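Side-chain contacts in dinoflagellate luciferase (Lingulodinium polyedrum, PDB 1VPR), which catalyses the oxidation of dinoflagellate luciferin by molecular oxygen with emission of blue light, this chain being the third of its three luciferase domains: residues 117-120 against 121-124; 190-193 against 194-198. All coordinates share one frame; numbering follows the deposited sequence.

Interaction 1 of 2, residues 117-120 against 121-124; sequences QLTK and EQVA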
ATOM      1  N   GLN A 117       4.282  19.959  -1.891  1.00 23.18           N
ATOM      2  CA  GLN A 117       2.864  19.889  -2.188  1.00 26.97           C
ATOM      3  C   GLN A 117       2.699  20.362  -3.635  1.00 27.19           C
ATOM      4  O   GLN A 117       3.385  21.296  -4.058  1.00 29.55           O
ATOM      5  CB  GLN A 117       2.124  20.809  -1.222  1.00 31.55           C
ATOM      6  CG  GLN A 117       0.783  21.317  -1.679  1.00 37.72           C
ATOM      7  CD  GLN A 117      -0.331  20.339  -1.429  1.00 40.53           C
ATOM      8  OE1 GLN A 117      -0.352  19.666  -0.399  1.00 43.35           O
ATOM      9  NE2 GLN A 117      -1.286  20.270  -2.360  1.00 43.14           N
ATOM     10  N   LEU A 118       1.826  19.723  -4.406  1.00 23.79           N
ATOM     11  CA  LEU A 118       1.645  20.165  -5.787  1.00 24.30           C
ATOM     12  C   LEU A 118       0.644  21.315  -5.811  1.00 24.84           C
ATOM     13  O   LEU A 118      -0.294  21.363  -5.007  1.00 24.89           O
ATOM     14  CB  LEU A 118       1.133  19.018  -6.671  1.00 22.37           C
ATOM     15  CG  LEU A 118       2.017  17.781  -6.780  1.00 21.50           C
ATOM     16  CD1 LEU A 118       1.422  16.791  -7.799  1.00 22.06           C
ATOM     17  CD2 LEU A 118       3.408  18.208  -7.204  1.00 21.48           C
ATOM     18  N   THR A 119       0.840  22.243  -6.734  1.00 26.58           N
ATOM     19  CA  THR A 119      -0.064  23.379  -6.834  1.00 25.46           C
ATOM     20  C   THR A 119      -1.383  22.925  -7.456  1.00 25.33           C
ATOM     21  O   THR A 119      -1.505  21.807  -7.973  1.00 21.71           O
ATOM     22  CB  THR A 119       0.542  24.500  -7.710  1.00 27.08           C
ATOM     23  OG1 THR A 119       0.561  24.078  -9.080  1.00 25.30           O
ATOM     24  CG2 THR A 119       1.989  24.810  -7.273  1.00 25.63           C
ATOM     25  N   LYS A 120      -2.369  23.810  -7.400  1.00 25.31           N
ATOM     26  CA  LYS A 120      -3.703  23.566  -7.948  1.00 26.01           C
ATOM     27  C   LYS A 120      -3.639  23.298  -9.454  1.00 23.97           C
ATOM     28  O   LYS A 120      -4.373  22.466 -10.004  1.00 21.58           O
ATOM     29  CB  LYS A 120      -4.561  24.808  -7.681  1.00 29.59           C
ATOM     30  CG  LYS A 120      -5.953  24.799  -8.295  1.00 33.16           C
ATOM     31  CD  LYS A 120      -6.646  26.144  -8.018  1.00 35.85           C
ATOM     32  CE  LYS A 120      -7.986  26.231  -8.697  1.00 35.34           C
ATOM     33  NZ  LYS A 120      -8.591  27.582  -8.521  1.00 38.06           N
ATOM     34  N   GLU A 121      -2.751  24.016 -10.122  1.00 22.97           N
ATOM     35  CA  GLU A 121      -2.601  23.880 -11.559  1.00 22.51           C
ATOM     36  C   GLU A 121      -1.949  22.540 -11.903  1.00 22.63           C
ATOM     37  O   GLU A 121      -2.346  21.873 -12.860  1.00 20.75           O
ATOM     38  CB  GLU A 121      -1.741  25.027 -12.109  1.00 24.04           C
ATOM     39  CG  GLU A 121      -2.466  26.365 -12.213  1.00 30.10           C
ATOM     40  CD  GLU A 121      -3.091  26.801 -10.901  1.00 33.28           C
ATOM     41  OE1 GLU A 121      -2.385  26.717  -9.871  1.00 31.50           O
ATOM     42  OE2 GLU A 121      -4.277  27.231 -10.912  1.00 34.11           O
ATOM     43  N   GLN A 122      -0.939  22.170 -11.121  1.00 20.88           N
ATOM     44  CA  GLN A 122      -0.222  20.922 -11.337  1.00 20.52           C
ATOM     45  C   GLN A 122      -1.162  19.739 -11.235  1.00 19.00           C
ATOM     46  O   GLN A 122      -1.072  18.818 -12.025  1.00 18.84           O
ATOM     47  CB  GLN A 122       0.921  20.777 -10.328  1.00 19.23           C
ATOM     48  CG  GLN A 122       2.120  21.678 -10.632  1.00 18.41           C
ATOM     49  CD  GLN A 122       3.211  21.563  -9.600  1.00 20.98           C
ATOM     50  OE1 GLN A 122       2.957  21.598  -8.399  1.00 21.26           O
ATOM     51  NE2 GLN A 122       4.447  21.438 -10.062  1.00 25.05           N
ATOM     52  N   VAL A 123      -2.062  19.763 -10.261  1.00 19.52           N
ATOM     53  CA  VAL A 123      -3.008  18.688 -10.079  1.00 20.13           C
ATOM     54  C   VAL A 123      -3.954  18.645 -11.268  1.00 21.36           C
ATOM     55  O   VAL A 123      -4.239  17.565 -11.814  1.00 19.39           O
ATOM     56  CB  VAL A 123      -3.797  18.871  -8.765  1.00 22.44           C
ATOM     57  CG1 VAL A 123      -4.932  17.861  -8.678  1.00 21.64           C
ATOM     58  CG2 VAL A 123      -2.853  18.683  -7.576  1.00 23.47           C
ATOM     59  N   ALA A 124      -4.423  19.822 -11.681  1.00 21.05           N
ATOM     60  CA  ALA A 124      -5.344  19.944 -12.799  1.00 21.21           C
ATOM     61  C   ALA A 124      -4.756  19.373 -14.088  1.00 19.53           C
ATOM     62  O   ALA A 124      -5.440  18.696 -14.847  1.00 21.47           O
ATOM     63  CB  ALA A 124      -5.723  21.418 -13.005  1.00 21.68           C
TER
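Thr-119 O accepts Val-123 N at 3.1 Å and Lys-120 O accepts Ala-124 N, the two i to i+4 bonds with which the chain turns from loop into the helix 120-126. The side chains of Thr-119 and Gln-122 tie off the start of this helix in both directions. Thr-119 OG1 sits between its own backbone N and carbonyl carbon (chi1 71°), where it faces the first turn and accepts Gln-122 N at 3.2 Å. In return Gln-122 OE1 takes Thr-119 N at 2.8 Å, on a lone pair in the carbonyl plane and nearly straight at the hydrogen (166°). This reciprocal pair is a capping box with Thr-119 as N-cap; a short hydroxyl suits the cap, and glutamine is long enough to reach back over a turn. With a leucine in place of Gln-122, Thr-119 N would probably lose its acceptor and the box would keep only its hydroxyl half. The amide also packs across Leu-118, whose CD2 lies 3.6 Å from Gln-122 OE1. Leu-118 itself is buried against Leu-143, Pro-144 and Met-267, while its CB meets Val-123 CG2 at 4.1 Å. On the exposed side, the bent chain of Glu-121 lays its carboxylate beside the aliphatic part of Lys-120.

Interaction 2 of 2, residues 190-193 against 194-198; sequences ANKI and VADTD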
ATOM      1  N   ALA A 190     -19.660   9.079   2.971  1.00 29.50           N
ATOM      2  CA  ALA A 190     -18.982   7.916   2.417  1.00 29.19           C
ATOM      3  C   ALA A 190     -17.677   8.400   1.772  1.00 29.53           C
ATOM      4  O   ALA A 190     -16.600   7.843   2.003  1.00 28.46           O
ATOM      5  CB  ALA A 190     -19.881   7.243   1.382  1.00 29.27           C
ATOM      6  N   ASN A 191     -17.774   9.465   0.981  1.00 29.97           N
ATOM      7  CA  ASN A 191     -16.606  10.029   0.322  1.00 30.21           C
ATOM      8  C   ASN A 191     -15.475  10.338   1.304  1.00 29.29           C
ATOM      9  O   ASN A 191     -14.307  10.139   0.989  1.00 29.62           O
ATOM     10  CB  ASN A 191     -16.977  11.315  -0.425  1.00 30.86           C
ATOM     11  CG  ASN A 191     -17.767  11.053  -1.703  1.00 34.77           C
ATOM     12  OD1 ASN A 191     -18.173  12.003  -2.395  1.00 37.73           O
ATOM     13  ND2 ASN A 191     -17.986   9.776  -2.029  1.00 33.71           N
ATOM     14  N   LYS A 192     -15.814  10.843   2.483  1.00 28.29           N
ATOM     15  CA  LYS A 192     -14.788  11.175   3.460  1.00 27.97           C
ATOM     16  C   LYS A 192     -14.150   9.924   4.059  1.00 26.93           C
ATOM     17  O   LYS A 192     -12.952   9.912   4.352  1.00 27.47           O
ATOM     18  CB  LYS A 192     -15.369  12.020   4.587  1.00 29.15           C
ATOM     19  CG  LYS A 192     -14.331  12.440   5.596  1.00 31.70           C
ATOM     20  CD  LYS A 192     -14.926  13.326   6.653  1.00 34.29           C
ATOM     21  CE  LYS A 192     -13.857  14.188   7.295  1.00 35.06           C
ATOM     22  NZ  LYS A 192     -12.939  13.421   8.152  1.00 35.64           N
ATOM     23  N   ILE A 193     -14.952   8.887   4.260  1.00 25.52           N
ATOM     24  CA  ILE A 193     -14.436   7.646   4.830  1.00 25.86           C
ATOM     25  C   ILE A 193     -13.432   7.036   3.863  1.00 22.99           C
ATOM     26  O   ILE A 193     -12.360   6.611   4.256  1.00 24.94           O
ATOM     27  CB  ILE A 193     -15.555   6.626   5.083  1.00 24.01           C
ATOM     28  CG1 ILE A 193     -16.466   7.129   6.205  1.00 27.18           C
ATOM     29  CG2 ILE A 193     -14.942   5.278   5.481  1.00 26.35           C
ATOM     30  CD1 ILE A 193     -17.762   6.362   6.317  1.00 27.29           C
ATOM     31  N   VAL A 194     -13.792   7.012   2.590  1.00 22.77           N
ATOM     32  CA  VAL A 194     -12.910   6.475   1.565  1.00 21.60           C
ATOM     33  C   VAL A 194     -11.603   7.252   1.534  1.00 22.45           C
ATOM     34  O   VAL A 194     -10.512   6.665   1.594  1.00 22.94           O
ATOM     35  CB  VAL A 194     -13.580   6.568   0.172  1.00 22.39           C
ATOM     36  CG1 VAL A 194     -12.573   6.226  -0.927  1.00 21.11           C
ATOM     37  CG2 VAL A 194     -14.767   5.615   0.117  1.00 21.68           C
ATOM     38  N   ALA A 195     -11.704   8.576   1.457  1.00 21.99           N
ATOM     39  CA  ALA A 195     -10.513   9.415   1.399  1.00 21.02           C
ATOM     40  C   ALA A 195      -9.637   9.346   2.645  1.00 20.19           C
ATOM     41  O   ALA A 195      -8.402   9.316   2.543  1.00 16.32           O
ATOM     42  CB  ALA A 195     -10.909  10.867   1.137  1.00 22.70           C
ATOM     43  N   ASP A 196     -10.255   9.345   3.827  1.00 19.37           N
ATOM     44  CA  ASP A 196      -9.474   9.305   5.062  1.00 19.94           C
ATOM     45  C   ASP A 196      -8.774   7.975   5.330  1.00 18.32           C
ATOM     46  O   ASP A 196      -7.710   7.953   5.946  1.00 20.20           O
ATOM     47  CB  ASP A 196     -10.348   9.665   6.262  1.00 24.42           C
ATOM     48  CG  ASP A 196     -10.678  11.159   6.327  1.00 29.23           C
ATOM     49  OD1 ASP A 196     -11.496  11.544   7.196  1.00 32.66           O
ATOM     50  OD2 ASP A 196     -10.123  11.937   5.525  1.00 27.23           O
ATOM     51  N   THR A 197      -9.357   6.871   4.871  1.00 18.46           N
ATOM     52  CA  THR A 197      -8.744   5.559   5.080  1.00 16.55           C
ATOM     53  C   THR A 197      -8.023   5.062   3.829  1.00 16.72           C
ATOM     54  O   THR A 197      -7.472   3.964   3.830  1.00 17.49           O
ATOM     55  CB  THR A 197      -9.800   4.498   5.471  1.00 15.44           C
ATOM     56  OG1 THR A 197     -10.739   4.344   4.404  1.00 15.17           O
ATOM     57  CG2 THR A 197     -10.544   4.933   6.716  1.00 17.23           C
ATOM     58  N   ASP A 198      -7.961   5.877   2.784  1.00 16.59           N
ATOM     59  CA  ASP A 198      -7.353   5.416   1.533  1.00 17.47           C
ATOM     60  C   ASP A 198      -5.890   5.026   1.665  1.00 15.58           C
ATOM     61  O   ASP A 198      -5.143   5.530   2.522  1.00 17.45           O
ATOM     62  CB  ASP A 198      -7.525   6.454   0.400  1.00 17.39           C
ATOM     63  CG  ASP A 198      -7.651   5.806  -0.996  1.00 21.41           C
ATOM     64  OD1 ASP A 198      -7.745   6.539  -2.014  1.00 19.24           O
ATOM     65  OD2 ASP A 198      -7.668   4.557  -1.091  1.00 25.10           O
TER
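Lys-192 and Asp-196, one turn apart on the helix 187-197, form an i to i+4 salt bridge on the outer side of this helix of the catalytic domain. From CB, which points away from the following turn, the lysine runs outward with CG anti to the backbone N (chi1 -178°). Lys-192 CG passes 3.4 Å from Asp-196 OD1, and CD lies somewhat farther from the same oxygen. Lys-192 CE comes within 3.5 Å of Asp-196 OD1, and a turn about the CD-CE bond (chi4 -71°) brings the ammonium back toward the carboxylate. Lys-192 NZ then meets Asp-196 OD1 at 2.6 Å, the oxygen offering its syn lone pair, on the side of OD2. Lysine suits this place because its methylenes span the turn while its charge stays at the surface; the short aspartate keeps its carboxylate near the backbone, Asp-196 CG 3.3 Å from Lys-192 O.

Beneath this pair the main chain holds its regular ladder, with Val-194 N to Ala-190 O the straightest rung (170°). The other side of the helix faces the protein: Ile-193 packs on Phe-58 of helix 57-65 and Ala-179 of helix 172-181, and small Ala-190 also on Phe-58. Near the end of the helix, Ile-193 O takes two bonds from Thr-197, from N at 3.1 Å and from OG1 at 2.8 Å, the donors arriving from opposite faces of the carbonyl plane.

Both contacts lie within the catalytic domain, one at the start of a helix, the other along the body of one. Interaction 1 is a surface contact at the beginning of helix 120-126, its centre about 23 Å from the centre of the chain, and its polar side chains supply bonds to backbone NH groups that the first turn leaves without helical acceptors. Interaction 2 is partly buried, its centre about 15 Å from that of the chain, and runs from the fourth residue of helix 187-197 into its last turn; there the charged pair lies on the solvent side and apolar residues face two neighbouring helices. Threonine serves in both, as acceptor at the first helix start and as donor late in the second. Their nearest atoms are about 13 Å apart.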